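Local coordinates for protein acidocalcisomal pyrophosphatase (PDB 5C5V) that probably hydrolyses inorganic pyrophosphate to phosphate with the help of magnesium ions, as other family I soluble pyrophosphatases do, at residues Asn150-Thr162 with Gly229-Val243. Numbering follows the deposited sequence.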
# COMPACT_ATOMS: atom_id res chain seq x y z
N ASN A 150 -9.91 -17.74 4.67
CA ASN A 150 -10.59 -16.58 5.25
C ASN A 150 -11.03 -15.70 4.11
O ASN A 150 -10.47 -14.63 3.89
CB ASN A 150 -9.68 -15.82 6.21
CG ASN A 150 -10.43 -14.73 7.02
OD1 ASN A 150 -11.57 -14.38 6.72
ND2 ASN A 150 -9.77 -14.19 8.03
N ARG A 151 -12.03 -16.15 3.38
CA ARG A 151 -12.50 -15.41 2.23
C ARG A 151 -14.01 -15.57 2.19
O ARG A 151 -14.54 -16.64 1.86
CB ARG A 151 -11.84 -15.91 0.94
CG ARG A 151 -12.10 -15.00 -0.27
CD ARG A 151 -11.33 -15.46 -1.54
NE ARG A 151 -9.96 -14.97 -1.53
CZ ARG A 151 -9.53 -13.83 -2.10
NH1 ARG A 151 -10.36 -13.02 -2.77
NH2 ARG A 151 -8.24 -13.51 -2.01
N TYR A 152 -14.70 -14.51 2.59
CA TYR A 152 -16.14 -14.50 2.75
C TYR A 152 -16.80 -13.52 1.80
O TYR A 152 -16.27 -12.47 1.52
CB TYR A 152 -16.51 -14.12 4.18
CG TYR A 152 -16.08 -15.12 5.23
CD1 TYR A 152 -16.96 -16.12 5.64
CD2 TYR A 152 -14.81 -15.08 5.79
CE1 TYR A 152 -16.58 -17.05 6.60
CE2 TYR A 152 -14.43 -16.00 6.75
CZ TYR A 152 -15.32 -16.99 7.15
OH TYR A 152 -14.96 -17.92 8.10
N ASN A 153 -17.99 -13.84 1.32
CA ASN A 153 -18.73 -12.86 0.54
C ASN A 153 -19.48 -11.91 1.46
O ASN A 153 -20.17 -12.32 2.39
CB ASN A 153 -19.69 -13.54 -0.43
CG ASN A 153 -19.03 -13.84 -1.75
OD1 ASN A 153 -18.21 -13.06 -2.23
ND2 ASN A 153 -19.35 -14.99 -2.33
N PHE A 154 -19.32 -10.62 1.18
CA PHE A 154 -19.94 -9.55 1.94
C PHE A 154 -20.91 -8.84 1.03
O PHE A 154 -20.55 -8.40 -0.06
CB PHE A 154 -18.86 -8.59 2.48
CG PHE A 154 -19.38 -7.25 2.98
CD1 PHE A 154 -19.95 -7.13 4.24
CD2 PHE A 154 -19.26 -6.11 2.21
CE1 PHE A 154 -20.40 -5.87 4.72
CE2 PHE A 154 -19.71 -4.85 2.68
CZ PHE A 154 -20.28 -4.74 3.93
N ILE A 155 -22.16 -8.75 1.47
CA ILE A 155 -23.14 -7.98 0.72
C ILE A 155 -23.26 -6.60 1.31
O ILE A 155 -23.69 -6.44 2.46
CB ILE A 155 -24.52 -8.66 0.73
CG1 ILE A 155 -24.41 -10.08 0.19
CG2 ILE A 155 -25.52 -7.82 -0.06
CD1 ILE A 155 -25.59 -10.96 0.54
N CYS A 156 -22.85 -5.59 0.55
CA CYS A 156 -22.97 -4.22 1.03
C CYS A 156 -24.39 -3.70 0.88
O CYS A 156 -24.91 -3.59 -0.23
CB CYS A 156 -22.00 -3.29 0.29
SG CYS A 156 -22.10 -1.56 0.84
N GLU A 157 -25.01 -3.37 2.00
CA GLU A 157 -26.33 -2.74 2.05
C GLU A 157 -26.18 -1.22 2.16
O GLU A 157 -26.93 -0.46 1.53
CB GLU A 157 -27.12 -3.29 3.24
CG GLU A 157 -27.37 -4.80 3.15
CD GLU A 157 -27.86 -5.44 4.44
OE1 GLU A 157 -27.42 -5.02 5.55
OE2 GLU A 157 -28.68 -6.38 4.35
N ILE A 158 -25.22 -0.78 2.97
CA ILE A 158 -25.04 0.65 3.22
C ILE A 158 -23.61 1.12 2.98
O ILE A 158 -22.72 0.89 3.80
CB ILE A 158 -25.46 1.00 4.65
CG1 ILE A 158 -26.92 0.59 4.85
CG2 ILE A 158 -25.25 2.50 4.93
CD1 ILE A 158 -27.40 0.83 6.25
N PRO A 159 -23.40 1.80 1.86
CA PRO A 159 -22.04 2.20 1.52
C PRO A 159 -21.45 3.19 2.51
O PRO A 159 -22.15 3.94 3.19
CB PRO A 159 -22.20 2.83 0.14
CG PRO A 159 -23.46 2.24 -0.40
CD PRO A 159 -24.34 2.17 0.81
N LYS A 160 -20.13 3.15 2.58
CA LYS A 160 -19.32 4.12 3.29
C LYS A 160 -19.82 5.55 3.03
O LYS A 160 -20.09 5.92 1.88
CB LYS A 160 -17.87 3.93 2.83
CG LYS A 160 -16.79 4.56 3.67
CD LYS A 160 -15.45 4.25 3.01
CE LYS A 160 -14.29 4.70 3.83
NZ LYS A 160 -14.14 3.80 4.96
N TRP A 161 -19.97 6.32 4.11
CA TRP A 161 -20.33 7.74 4.04
C TRP A 161 -21.77 8.02 3.63
O TRP A 161 -22.07 9.11 3.15
CB TRP A 161 -19.41 8.48 3.05
CG TRP A 161 -17.96 8.31 3.33
CD1 TRP A 161 -17.36 8.33 4.55
CD2 TRP A 161 -16.93 8.06 2.37
NE1 TRP A 161 -16.00 8.12 4.41
CE2 TRP A 161 -15.72 7.95 3.08
CE3 TRP A 161 -16.92 7.90 0.98
CZ2 TRP A 161 -14.51 7.69 2.44
CZ3 TRP A 161 -15.72 7.64 0.35
CH2 TRP A 161 -14.53 7.54 1.08
N THR A 162 -22.66 7.04 3.78
CA THR A 162 -24.07 7.27 3.46
C THR A 162 -24.93 6.92 4.67
O THR A 162 -24.43 6.39 5.66
CB THR A 162 -24.51 6.45 2.22
OG1 THR A 162 -24.55 5.05 2.54
CG2 THR A 162 -23.54 6.69 1.07
N GLY A 229 -12.24 -1.11 4.98
CA GLY A 229 -11.32 -0.67 3.95
C GLY A 229 -11.58 0.77 3.53
O GLY A 229 -12.52 1.41 4.02
N MET A 230 -10.74 1.28 2.64
CA MET A 230 -10.81 2.69 2.27
C MET A 230 -11.75 2.95 1.10
O MET A 230 -12.10 4.10 0.85
CB MET A 230 -9.41 3.21 1.93
CG MET A 230 -8.91 2.71 0.61
SD MET A 230 -7.17 3.08 0.33
CE MET A 230 -7.09 2.50 -1.39
N THR A 231 -12.17 1.90 0.40
CA THR A 231 -12.99 2.04 -0.80
C THR A 231 -14.48 1.99 -0.48
O THR A 231 -14.93 1.11 0.24
CB THR A 231 -12.70 0.93 -1.83
OG1 THR A 231 -11.29 0.79 -2.03
CG2 THR A 231 -13.37 1.24 -3.16
N GLN A 232 -15.23 2.96 -0.99
CA GLN A 232 -16.69 2.97 -0.87
C GLN A 232 -17.30 1.99 -1.86
O GLN A 232 -16.98 2.03 -3.04
CB GLN A 232 -17.24 4.37 -1.13
CG GLN A 232 -18.73 4.48 -0.99
CD GLN A 232 -19.29 5.71 -1.66
OE1 GLN A 232 -19.11 5.90 -2.86
NE2 GLN A 232 -19.97 6.55 -0.88
N PHE A 233 -18.21 1.15 -1.39
CA PHE A 233 -18.90 0.19 -2.27
C PHE A 233 -20.22 0.76 -2.76
O PHE A 233 -20.72 1.75 -2.21
CB PHE A 233 -19.14 -1.13 -1.55
CG PHE A 233 -17.89 -1.87 -1.18
CD1 PHE A 233 -16.72 -1.72 -1.92
CD2 PHE A 233 -17.87 -2.74 -0.11
CE1 PHE A 233 -15.56 -2.42 -1.58
CE2 PHE A 233 -16.73 -3.43 0.23
CZ PHE A 233 -15.58 -3.27 -0.51
N LYS A 234 -20.77 0.15 -3.80
CA LYS A 234 -22.12 0.44 -4.25
C LYS A 234 -23.16 -0.31 -3.41
O LYS A 234 -22.85 -1.35 -2.82
CB LYS A 234 -22.29 0.06 -5.73
CG LYS A 234 -21.93 1.15 -6.72
CD LYS A 234 -20.56 1.74 -6.44
CE LYS A 234 -20.24 2.90 -7.42
NZ LYS A 234 -18.99 3.67 -7.07
N VAL A 235 -24.38 0.20 -3.36
CA VAL A 235 -25.47 -0.53 -2.70
C VAL A 235 -25.69 -1.86 -3.39
O VAL A 235 -25.86 -1.92 -4.61
CB VAL A 235 -26.78 0.26 -2.70
CG1 VAL A 235 -27.93 -0.63 -2.20
CG2 VAL A 235 -26.64 1.51 -1.82
N GLY A 236 -25.67 -2.94 -2.61
CA GLY A 236 -25.89 -4.26 -3.16
C GLY A 236 -24.64 -4.93 -3.71
O GLY A 236 -24.67 -6.11 -4.09
N GLN A 237 -23.54 -4.18 -3.79
CA GLN A 237 -22.27 -4.73 -4.27
C GLN A 237 -21.78 -5.87 -3.37
O GLN A 237 -21.87 -5.78 -2.15
CB GLN A 237 -21.21 -3.62 -4.37
CG GLN A 237 -19.83 -4.14 -4.73
CD GLN A 237 -18.82 -3.04 -5.03
OE1 GLN A 237 -19.16 -1.84 -5.02
NE2 GLN A 237 -17.59 -3.43 -5.31
N VAL A 238 -21.28 -6.94 -3.98
CA VAL A 238 -20.80 -8.09 -3.24
C VAL A 238 -19.31 -8.25 -3.48
O VAL A 238 -18.86 -8.25 -4.62
CB VAL A 238 -21.53 -9.40 -3.68
CG1 VAL A 238 -21.06 -10.58 -2.84
CG2 VAL A 238 -23.05 -9.23 -3.59
N SER A 239 -18.53 -8.41 -2.42
CA SER A 239 -17.10 -8.57 -2.65
C SER A 239 -16.44 -9.40 -1.57
O SER A 239 -16.98 -9.56 -0.48
CB SER A 239 -16.43 -7.21 -2.75
OG SER A 239 -16.68 -6.46 -1.57
N ALA A 240 -15.28 -9.94 -1.90
CA ALA A 240 -14.60 -10.87 -1.03
C ALA A 240 -13.92 -10.14 0.11
O ALA A 240 -13.20 -9.15 -0.11
CB ALA A 240 -13.59 -11.69 -1.83
N VAL A 241 -14.16 -10.60 1.33
CA VAL A 241 -13.56 -9.95 2.48
C VAL A 241 -12.88 -10.95 3.40
O VAL A 241 -13.14 -12.15 3.34
CB VAL A 241 -14.59 -9.15 3.32
CG1 VAL A 241 -15.32 -8.13 2.47
CG2 VAL A 241 -15.56 -10.08 4.04
N LYS A 242 -12.01 -10.41 4.23
CA LYS A 242 -11.29 -11.16 5.25
C LYS A 242 -11.81 -10.76 6.62
O LYS A 242 -11.83 -9.59 6.95
CB LYS A 242 -9.79 -10.89 5.15
CG LYS A 242 -8.99 -11.50 6.27
CD LYS A 242 -7.54 -11.69 5.89
CE LYS A 242 -6.69 -10.52 6.31
NZ LYS A 242 -5.24 -10.85 6.07
N VAL A 243 -12.23 -11.74 7.41
CA VAL A 243 -12.77 -11.50 8.73
C VAL A 243 -11.65 -11.28 9.76
O VAL A 243 -10.71 -12.07 9.82
CB VAL A 243 -13.66 -12.68 9.17
CG1 VAL A 243 -13.85 -12.70 10.68
CG2 VAL A 243 -14.98 -12.64 8.41
O HOH W 1 -14.95 1.12 4.84
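Phe154 lies between two bumps of 229-243. CG1 of Val241 presses on its CB at 3.6 Å, and Phe233 meets its far end. There the two rings touch edge to edge, with Phe154 CE2 4.0 Å from Phe233 CD2. The Phe154 side chain reaches Phe233 because its CG stands anti to the backbone N (chi1 165°). Ala225 and Glu227 of strand 224-227 also touch the Phe154 side chain. Beyond it, Cys156 fills the hollow beside Phe233: its SG sits 3.8 Å from Phe233 CB and close to the carbonyl of Lys234. At the other end, Val243 CG2 fits against the Tyr152 ring, 3.6 Å from CD2, and helix 316-336 covers both residues. The backbones of 152-156 and 238-243 pair as antiparallel strands in the mixed sheet of the pyrophosphatase domain. Tyr152 with Val241 and Phe154 with Ser239 are hydrogen-bonded pairs. Asn150 prolongs the pairing with its side chain. Its amide grips the backbone of Val243 twice: OD1 accepts from Val243 N, and ND2 gives a nearly straight bond to Val243 O (2.9 Å, 169°), in the amide plane. On the face of Asn153 and Ile155, the branches of Val238 divide: CG1 meets Asn153 OD1, and CG2 lies beside Ile155 CG1. Asn153 ND2 bonds to Pro133 O. Thr142 of a neighbouring subunit packs there. At the corner, Glu157 OE2 accepts from Ile168 N, its side chain about 5 Å from a bound magnesium ion. Past it, Pro159 packs its CD on Val235 CG2. Extended Gln232 passes Lys160 CB and hands NE2 to Lys160 O (2.8 Å, 173°). Lys160 reaches the other way, its chain bending at the last torsion. NZ meets Gly229 O at 3.0 Å, and one water bridges the same two atoms.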